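PDB 3ILK: uncharacterized tRNA/rRNA methyltransferase HI_0380, which probably uses S-adenosyl-L-methionine to methylate tRNA or rRNA as a TrmH-family SPOUT methyltransferase, its exact substrate being unknown. Local coordinates for residues A[191-196]-A[232-237]; A[8-13]-A[31-36]. One frame throughout, in Å; residues are numbered along the deposited sequence.

Contact 1: residues A[191-196]-A[232-237]; sequences ERIYQS and AVEKRI
Arg-192 and Glu-234 reach for each other with first torsions of the same kind: CG lies anti to the backbone N in both, chi1 being -178° in the arginine. Beyond CG the glutamate runs out extended, while the arginine chain bends at chi3. NH2 of Arg-192 then meets OE2 of Glu-234 at 3.0 Å, a salt bridge with a moderately bent hydrogen bond. The carboxylate oxygen lies nearly in the guanidinium plane, at its edge, but the nitrogen comes to that oxygen from above the carboxylate plane, and the two planes are turned 40° apart. The other oxygen, OE1 of Glu-234, is hydrogen-bonded to OH of Tyr-189, one turn earlier on the arginine's helix, so both oxygens tie the carboxylate to helix 180-197.

Inside this bridge sits Ile-193, whose two branches do different work. The side chains of Ile-193 and Glu-234 cross at about a right angle, with CD1 of Ile-193 3.7 Å from CB of Glu-234. CD1 of Ile-193 also meets CD1 of Ile-237 at 3.7 Å, and CG2 of Ile-193 reaches CG1 of Val-233 at 3.8 Å. One turn further on, OG of Ser-196 rests 3.8 Å from CG2 of Ile-237. Met-229 of the second subunit packs on Tyr-194, and Tyr-194 of that subunit packs on Val-233, which extends the apolar layer across the dimer.

The short helical segments run in roughly the same direction, 39° apart, with their axes 10.6 Å from each other at closest approach. A buried aliphatic seam with an ion pair along its more exposed margin is the familiar pattern of a helical bundle, here joining helices 180-197 and 220-240 of the C-terminal helical region.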
ATOM      1  N   GLU A 191     -11.112  38.661  -3.888  1.00 28.13           N
ATOM      2  CA  GLU A 191     -11.027  39.727  -4.906  1.00 29.18           C
ATOM      3  C   GLU A 191     -10.523  41.048  -4.350  1.00 29.03           C
ATOM      4  O   GLU A 191      -9.498  41.575  -4.809  1.00 28.65           O
ATOM      5  CB  GLU A 191     -12.373  40.027  -5.546  1.00 29.52           C
ATOM      6  CG  GLU A 191     -13.200  38.842  -5.977  1.00 32.59           C
ATOM      7  CD  GLU A 191     -14.456  39.260  -6.724  1.00 34.44           C
ATOM      8  OE1 GLU A 191     -14.405  40.284  -7.456  1.00 37.31           O
ATOM      9  OE2 GLU A 191     -15.492  38.561  -6.578  1.00 35.25           O
ATOM     10  N   ARG A 192     -11.280  41.599  -3.398  1.00 28.72           N
ATOM     11  CA  ARG A 192     -10.874  42.812  -2.695  1.00 28.82           C
ATOM     12  C   ARG A 192      -9.395  42.780  -2.249  1.00 28.25           C
ATOM     13  O   ARG A 192      -8.634  43.713  -2.529  1.00 27.70           O
ATOM     14  CB  ARG A 192     -11.782  43.095  -1.493  1.00 29.03           C
ATOM     15  CG  ARG A 192     -11.376  44.398  -0.793  1.00 31.16           C
ATOM     16  CD  ARG A 192     -12.302  44.810   0.319  1.00 33.43           C
ATOM     17  NE  ARG A 192     -11.851  44.310   1.615  1.00 34.27           N
ATOM     18  CZ  ARG A 192     -12.545  43.458   2.354  1.00 35.12           C
ATOM     19  NH1 ARG A 192     -13.720  43.015   1.919  1.00 35.95           N
ATOM     20  NH2 ARG A 192     -12.074  43.059   3.530  1.00 35.98           N
ATOM     21  N   ILE A 193      -9.000  41.710  -1.563  1.00 27.75           N
ATOM     22  CA  ILE A 193      -7.630  41.610  -1.027  1.00 27.14           C
ATOM     23  C   ILE A 193      -6.575  41.595  -2.143  1.00 27.07           C
ATOM     24  O   ILE A 193      -5.568  42.312  -2.092  1.00 26.49           O
ATOM     25  CB  ILE A 193      -7.488  40.390  -0.051  1.00 27.21           C
ATOM     26  CG1 ILE A 193      -8.171  40.689   1.301  1.00 26.30           C
ATOM     27  CG2 ILE A 193      -6.015  39.944   0.125  1.00 27.03           C
ATOM     28  CD1 ILE A 193      -7.592  41.909   2.078  1.00 24.79           C
ATOM     29  N   TYR A 194      -6.830  40.795  -3.169  1.00 26.85           N
ATOM     30  CA  TYR A 194      -5.867  40.645  -4.245  1.00 26.88           C
ATOM     31  C   TYR A 194      -5.872  41.794  -5.251  1.00 26.88           C
ATOM     32  O   TYR A 194      -4.892  41.996  -5.966  1.00 27.01           O
ATOM     33  CB  TYR A 194      -5.950  39.242  -4.854  1.00 26.75           C
ATOM     34  CG  TYR A 194      -5.297  38.248  -3.911  1.00 26.74           C
ATOM     35  CD1 TYR A 194      -3.939  37.947  -4.024  1.00 24.75           C
ATOM     36  CD2 TYR A 194      -6.021  37.649  -2.878  1.00 24.55           C
ATOM     37  CE1 TYR A 194      -3.321  37.058  -3.139  1.00 26.37           C
ATOM     38  CE2 TYR A 194      -5.408  36.769  -1.985  1.00 26.42           C
ATOM     39  CZ  TYR A 194      -4.058  36.468  -2.131  1.00 26.28           C
ATOM     40  OH  TYR A 194      -3.461  35.599  -1.250  1.00 23.93           O
ATOM     41  N   GLN A 195      -6.958  42.563  -5.265  1.00 26.96           N
ATOM     42  CA  GLN A 195      -6.982  43.855  -5.941  1.00 27.09           C
ATOM     43  C   GLN A 195      -6.243  44.904  -5.118  1.00 27.01           C
ATOM     44  O   GLN A 195      -5.630  45.816  -5.664  1.00 26.89           O
ATOM     45  CB  GLN A 195      -8.416  44.320  -6.175  1.00 27.04           C
ATOM     46  CG  GLN A 195      -9.092  43.632  -7.328  1.00 27.60           C
ATOM     47  CD  GLN A 195     -10.192  44.470  -7.918  1.00 29.67           C
ATOM     48  OE1 GLN A 195     -11.277  44.597  -7.340  1.00 30.14           O
ATOM     49  NE2 GLN A 195      -9.926  45.051  -9.083  1.00 29.38           N
ATOM     50  N   SER A 196      -6.330  44.775  -3.798  1.00 26.99           N
ATOM     51  CA  SER A 196      -5.657  45.675  -2.877  1.00 27.07           C
ATOM     52  C   SER A 196      -4.154  45.518  -3.055  1.00 27.30           C
ATOM     53  O   SER A 196      -3.406  46.497  -3.006  1.00 27.22           O
ATOM     54  CB  SER A 196      -6.070  45.354  -1.437  1.00 27.14           C
ATOM     55  OG  SER A 196      -5.584  46.318  -0.524  1.00 27.22           O
ATOM     56  N   ALA A 232      -5.292  36.943   7.564  1.00 23.85           N
ATOM     57  CA  ALA A 232      -3.868  37.042   7.853  1.00 23.20           C
ATOM     58  C   ALA A 232      -3.184  38.067   6.917  1.00 23.38           C
ATOM     59  O   ALA A 232      -2.533  38.991   7.394  1.00 23.61           O
ATOM     60  CB  ALA A 232      -3.223  35.684   7.812  1.00 23.19           C
ATOM     61  N   VAL A 233      -3.375  37.925   5.607  1.00 23.74           N
ATOM     62  CA  VAL A 233      -2.907  38.895   4.596  1.00 24.09           C
ATOM     63  C   VAL A 233      -3.470  40.332   4.819  1.00 24.61           C
ATOM     64  O   VAL A 233      -2.722  41.320   4.705  1.00 23.51           O
ATOM     65  CB  VAL A 233      -3.248  38.401   3.140  1.00 24.66           C
ATOM     66  CG1 VAL A 233      -2.752  39.393   2.077  1.00 24.22           C
ATOM     67  CG2 VAL A 233      -2.617  37.033   2.889  1.00 24.08           C
ATOM     68  N   GLU A 234      -4.763  40.429   5.154  1.00 23.47           N
ATOM     69  CA  GLU A 234      -5.401  41.713   5.414  1.00 23.91           C
ATOM     70  C   GLU A 234      -4.741  42.508   6.539  1.00 24.25           C
ATOM     71  O   GLU A 234      -4.460  43.697   6.377  1.00 24.10           O
ATOM     72  CB  GLU A 234      -6.905  41.550   5.695  1.00 23.56           C
ATOM     73  CG  GLU A 234      -7.630  42.891   5.762  1.00 23.37           C
ATOM     74  CD  GLU A 234      -9.154  42.788   5.854  1.00 24.21           C
ATOM     75  OE1 GLU A 234      -9.703  41.816   6.439  1.00 23.86           O
ATOM     76  OE2 GLU A 234      -9.806  43.713   5.340  1.00 25.93           O
ATOM     77  N   LYS A 235      -4.516  41.848   7.672  1.00 25.39           N
ATOM     78  CA  LYS A 235      -3.819  42.436   8.816  1.00 26.75           C
ATOM     79  C   LYS A 235      -2.485  43.054   8.386  1.00 27.16           C
ATOM     80  O   LYS A 235      -2.153  44.173   8.787  1.00 27.48           O
ATOM     81  CB  LYS A 235      -3.606  41.400   9.928  1.00 26.58           C
ATOM     82  CG  LYS A 235      -4.903  40.889  10.565  1.00 30.25           C
ATOM     83  CD  LYS A 235      -4.698  39.828  11.678  1.00 33.90           C
ATOM     84  CE  LYS A 235      -4.386  38.420  11.134  1.00 36.25           C
ATOM     85  NZ  LYS A 235      -2.890  38.227  10.923  1.00 35.47           N
ATOM     86  N   ARG A 236      -1.742  42.329   7.552  1.00 27.41           N
ATOM     87  CA  ARG A 236      -0.463  42.815   7.018  1.00 27.64           C
ATOM     88  C   ARG A 236      -0.601  44.064   6.125  1.00 27.50           C
ATOM     89  O   ARG A 236       0.148  45.029   6.295  1.00 27.42           O
ATOM     90  CB  ARG A 236       0.265  41.701   6.258  1.00 27.31           C
ATOM     91  CG  ARG A 236       1.490  41.096   6.959  1.00 28.75           C
ATOM     92  CD  ARG A 236       2.382  42.115   7.628  1.00 28.04           C
ATOM     93  NE  ARG A 236       3.789  41.827   7.362  1.00 30.84           N
ATOM     94  CZ  ARG A 236       4.471  40.817   7.892  1.00 29.57           C
ATOM     95  NH1 ARG A 236       3.887  39.978   8.748  1.00 28.62           N
ATOM     96  NH2 ARG A 236       5.747  40.654   7.565  1.00 31.29           N
ATOM     97  N   ILE A 237      -1.531  44.019   5.167  1.00 27.79           N
ATOM     98  CA  ILE A 237      -1.889  45.178   4.327  1.00 28.31           C
ATOM     99  C   ILE A 237      -2.208  46.385   5.211  1.00 29.11           C
ATOM    100  O   ILE A 237      -1.699  47.491   4.984  1.00 28.64           O
ATOM    101  CB  ILE A 237      -3.136  44.908   3.415  1.00 28.01           C
ATOM    102  CG1 ILE A 237      -2.874  43.781   2.411  1.00 27.85           C
ATOM    103  CG2 ILE A 237      -3.574  46.195   2.679  1.00 27.44           C
ATOM    104  CD1 ILE A 237      -4.130  43.292   1.690  1.00 28.59           C
TER

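Contact 2: residues A[8-13]-A[31-36]; sequences IRIVLI and MGLTQL
Leu-36 and Leu-12 cross at about a right angle. In Leu-36, chi1 (177°) sets CG anti to the backbone N, and chi2 (67°) then turns CD1 of Leu-36 to within 3.8 Å of CG of Leu-12. Ile-10 and Leu-33 are also nearly perpendicular, CD1 of Ile-10 meeting CD1 of Leu-33 at 3.8 Å, while CD2 of Leu-33 faces CD1 of Ile-8 at 3.9 Å with the side chains inclined. These Leu-33 contacts hold for one of its two conformers and are less certain. Helix 145-169 packs here too, with Val-149 on Leu-12 and Leu-156 on Leu-33.

The backbones are joined in parallel. The amide N of Ile-10 gives an almost straight hydrogen bond of 2.8 Å to O of Gln-35, and the CA of Leu-36 approaches O of Ile-10 as a CA-H...O contact. Where segment 31-36 is still loop, a water takes over: it donates to O of Ile-8 and accepts from N of Thr-34.

Arg-9 and Gln-35 project from the sheet face opposite Ile-10 and Leu-36. A second water lies at the edge of the arginine guanidinium, in its plane, accepting from NE of Arg-9 at 2.9 Å and donating weakly to OE1 of Gln-35. NH1 of Arg-9 is hydrogen-bonded to the backbone carbonyl oxygens of Asp-73 and Ala-71.

The chemistry is therefore split across these two strands of a beta-alpha-beta unit, whose helix is 18-31: aliphatic packing on one face, and on the other carbonyls and water that would be expected to offset the charge of Arg-9, with Arg-63 nearby.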
ATOM      1  N   ILE A   8     -14.135 -18.286   7.548  1.00 30.83           N
ATOM      2  CA  ILE A   8     -13.368 -18.635   6.323  1.00 27.79           C
ATOM      3  C   ILE A   8     -12.435 -19.817   6.611  1.00 26.85           C
ATOM      4  O   ILE A   8     -11.543 -19.714   7.425  1.00 24.44           O
ATOM      5  CB  ILE A   8     -12.474 -17.470   5.811  1.00 27.75           C
ATOM      6  CG1 ILE A   8     -13.314 -16.202   5.474  1.00 27.18           C
ATOM      7  CG2 ILE A   8     -11.580 -17.945   4.649  1.00 25.95           C
ATOM      8  CD1 ILE A   8     -12.451 -14.842   5.492  1.00 23.20           C
ATOM      9  N   ARG A   9     -12.679 -20.929   5.947  1.00 25.10           N
ATOM     10  CA  ARG A   9     -11.823 -22.101   6.089  1.00 24.73           C
ATOM     11  C   ARG A   9     -10.793 -22.084   4.982  1.00 24.61           C
ATOM     12  O   ARG A   9     -11.153 -22.074   3.797  1.00 25.07           O
ATOM     13  CB  ARG A   9     -12.675 -23.389   6.023  1.00 24.13           C
ATOM     14  CG  ARG A   9     -11.859 -24.718   6.204  1.00 24.93           C
ATOM     15  CD  ARG A   9     -12.749 -25.954   6.157  1.00 24.53           C
ATOM     16  NE  ARG A   9     -13.878 -25.867   7.099  1.00 21.53           N
ATOM     17  CZ  ARG A   9     -15.017 -26.557   7.024  1.00 25.00           C
ATOM     18  NH1 ARG A   9     -15.258 -27.448   6.050  1.00 26.55           N
ATOM     19  NH2 ARG A   9     -15.954 -26.323   7.938  1.00 22.80           N
ATOM     20  N   ILE A  10      -9.525 -22.170   5.357  1.00 23.94           N
ATOM     21  CA  ILE A  10      -8.426 -22.312   4.420  1.00 23.67           C
ATOM     22  C   ILE A  10      -8.137 -23.813   4.254  1.00 23.94           C
ATOM     23  O   ILE A  10      -7.839 -24.497   5.221  1.00 22.83           O
ATOM     24  CB  ILE A  10      -7.166 -21.544   4.940  1.00 23.46           C
ATOM     25  CG1 ILE A  10      -7.435 -20.028   5.048  1.00 24.31           C
ATOM     26  CG2 ILE A  10      -5.892 -21.819   4.080  1.00 23.10           C
ATOM     27  CD1 ILE A  10      -7.662 -19.327   3.721  1.00 21.75           C
ATOM     28  N   VAL A  11      -8.258 -24.325   3.031  1.00 23.48           N
ATOM     29  CA  VAL A  11      -8.020 -25.753   2.814  1.00 22.67           C
ATOM     30  C   VAL A  11      -6.737 -25.959   2.019  1.00 21.70           C
ATOM     31  O   VAL A  11      -6.573 -25.394   0.966  1.00 20.55           O
ATOM     32  CB  VAL A  11      -9.194 -26.416   2.038  1.00 24.06           C
ATOM     33  CG1 VAL A  11      -8.893 -27.954   1.845  1.00 21.10           C
ATOM     34  CG2 VAL A  11     -10.601 -26.088   2.744  1.00 20.69           C
ATOM     35  N   LEU A  12      -5.837 -26.804   2.502  1.00 22.29           N
ATOM     36  CA  LEU A  12      -4.636 -27.119   1.773  1.00 22.97           C
ATOM     37  C   LEU A  12      -4.648 -28.592   1.282  1.00 24.88           C
ATOM     38  O   LEU A  12      -4.589 -29.575   2.102  1.00 22.01           O
ATOM     39  CB  LEU A  12      -3.407 -26.899   2.675  1.00 23.02           C
ATOM     40  CG  LEU A  12      -3.284 -25.620   3.509  1.00 24.30           C
ATOM     41  CD1 LEU A  12      -1.910 -25.600   4.290  1.00 21.58           C
ATOM     42  CD2 LEU A  12      -3.439 -24.339   2.673  1.00 27.97           C
ATOM     43  N   ILE A  13      -4.718 -28.728  -0.050  1.00 24.45           N
ATOM     44  CA  ILE A  13      -4.735 -30.049  -0.706  1.00 23.82           C
ATOM     45  C   ILE A  13      -3.367 -30.688  -0.792  1.00 24.62           C
ATOM     46  O   ILE A  13      -2.489 -30.200  -1.505  1.00 24.56           O
ATOM     47  CB  ILE A  13      -5.263 -29.985  -2.129  1.00 24.13           C
ATOM     48  CG1 ILE A  13      -6.611 -29.189  -2.194  1.00 20.11           C
ATOM     49  CG2 ILE A  13      -5.473 -31.388  -2.693  1.00 22.89           C
ATOM     50  CD1 ILE A  13      -7.734 -29.750  -1.311  1.00 17.85           C
HETATM   51  N   MSE A  31      -2.671 -12.311   9.406  1.00 19.58           N
HETATM   52  CA  MSE A  31      -3.808 -11.577   8.824  1.00 18.98           C
HETATM   53  C   MSE A  31      -5.106 -11.801   9.576  1.00 20.46           C
HETATM   54  O   MSE A  31      -6.134 -11.203   9.243  1.00 21.52           O
HETATM   55  CB  MSE A  31      -3.990 -11.888   7.326  1.00 17.95           C
HETATM   56  CG  MSE A  31      -2.821 -11.440   6.480  1.00 18.91           C
HETATM   57 SE   MSE A  31      -2.551  -9.511   6.467  0.80 22.83          SE
HETATM   58  CE  MSE A  31      -0.641  -9.418   6.769  1.00 18.22           C
ATOM     59  N   GLY A  32      -5.081 -12.615  10.618  1.00 20.76           N
ATOM     60  CA  GLY A  32      -6.303 -12.782  11.423  1.00 20.72           C
ATOM     61  C   GLY A  32      -7.149 -14.012  11.064  1.00 21.24           C
ATOM     62  O   GLY A  32      -8.255 -14.167  11.608  1.00 21.38           O
ATOM     63  N   LEU A  33      -6.658 -14.865  10.157  1.00 20.73           N
ATOM     64  CA  LEU A  33      -7.352 -16.129   9.808  0.50 21.11           C
ATOM     65  C   LEU A  33      -7.023 -17.197  10.828  1.00 20.94           C
ATOM     66  O   LEU A  33      -5.899 -17.234  11.387  1.00 22.06           O
ATOM     67  CB  LEU A  33      -6.994 -16.624   8.393  0.50 19.54           C
ATOM     68  CG  LEU A  33      -7.525 -15.744   7.256  0.50 21.34           C
ATOM     69  CD1 LEU A  33      -7.069 -16.249   5.889  0.50 15.94           C
ATOM     70  CD2 LEU A  33      -9.067 -15.588   7.323  0.50 17.54           C
ATOM     71  N   THR A  34      -7.986 -18.053  11.097  1.00 21.77           N
ATOM     72  CA  THR A  34      -7.782 -19.097  12.118  1.00 22.23           C
ATOM     73  C   THR A  34      -8.184 -20.515  11.711  1.00 21.82           C
ATOM     74  O   THR A  34      -7.837 -21.451  12.423  1.00 23.11           O
ATOM     75  CB  THR A  34      -8.595 -18.776  13.379  1.00 21.73           C
ATOM     76  OG1 THR A  34      -9.960 -18.591  12.983  1.00 23.21           O
ATOM     77  CG2 THR A  34      -8.105 -17.481  14.048  1.00 24.62           C
ATOM     78  N   GLN A  35      -8.956 -20.703  10.638  1.00 21.42           N
ATOM     79  CA  GLN A  35      -9.490 -22.040  10.356  1.00 22.96           C
ATOM     80  C   GLN A  35      -8.758 -22.710   9.245  1.00 22.29           C
ATOM     81  O   GLN A  35      -8.916 -22.328   8.092  1.00 23.09           O
ATOM     82  CB  GLN A  35     -10.946 -22.011   9.950  1.00 24.73           C
ATOM     83  CG  GLN A  35     -11.834 -21.162  10.832  1.00 31.11           C
ATOM     84  CD  GLN A  35     -12.557 -21.981  11.846  1.00 41.65           C
ATOM     85  OE1 GLN A  35     -13.768 -22.191  11.734  1.00 47.69           O
ATOM     86  NE2 GLN A  35     -11.824 -22.493  12.835  1.00 45.06           N
ATOM     87  N   LEU A  36      -8.015 -23.739   9.600  1.00 20.97           N
ATOM     88  CA  LEU A  36      -7.177 -24.456   8.687  1.00 20.84           C
ATOM     89  C   LEU A  36      -7.661 -25.930   8.541  1.00 20.80           C
ATOM     90  O   LEU A  36      -7.930 -26.619   9.527  1.00 20.37           O
ATOM     91  CB  LEU A  36      -5.702 -24.409   9.193  1.00 19.65           C
ATOM     92  CG  LEU A  36      -4.745 -25.213   8.318  1.00 18.79           C
ATOM     93  CD1 LEU A  36      -4.613 -24.555   6.928  1.00 21.14           C
ATOM     94  CD2 LEU A  36      -3.339 -25.353   9.003  1.00 18.34           C
TER
HETATM   95  O   HOH W   1     -10.208 -18.358   9.436  1.00 22.84           O
HETATM   96  O   HOH W   2     -13.660 -24.415   9.563  1.00 49.67           O

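Contact 2 comes first along the chain and is complete before contact 1 opens. It joins neighbouring strands 8-13 and 35-39 of the parallel sheet, and the side chain of Leu-12 in it is about 8 Å from Gly-114, which probably binds S-adenosyl-L-methionine. Contact 1 pairs helices 180-197 and 220-240, away from the probable binding positions. The two share no helix or strand: their centres are 63 Å apart, on opposite sides of the chain's centre, and their nearest atoms are about 45 Å apart. The chain thus has a compact alpha/beta body and a distant helical part. Residues of both contacts touch the second subunit, so the dimer involves both regions.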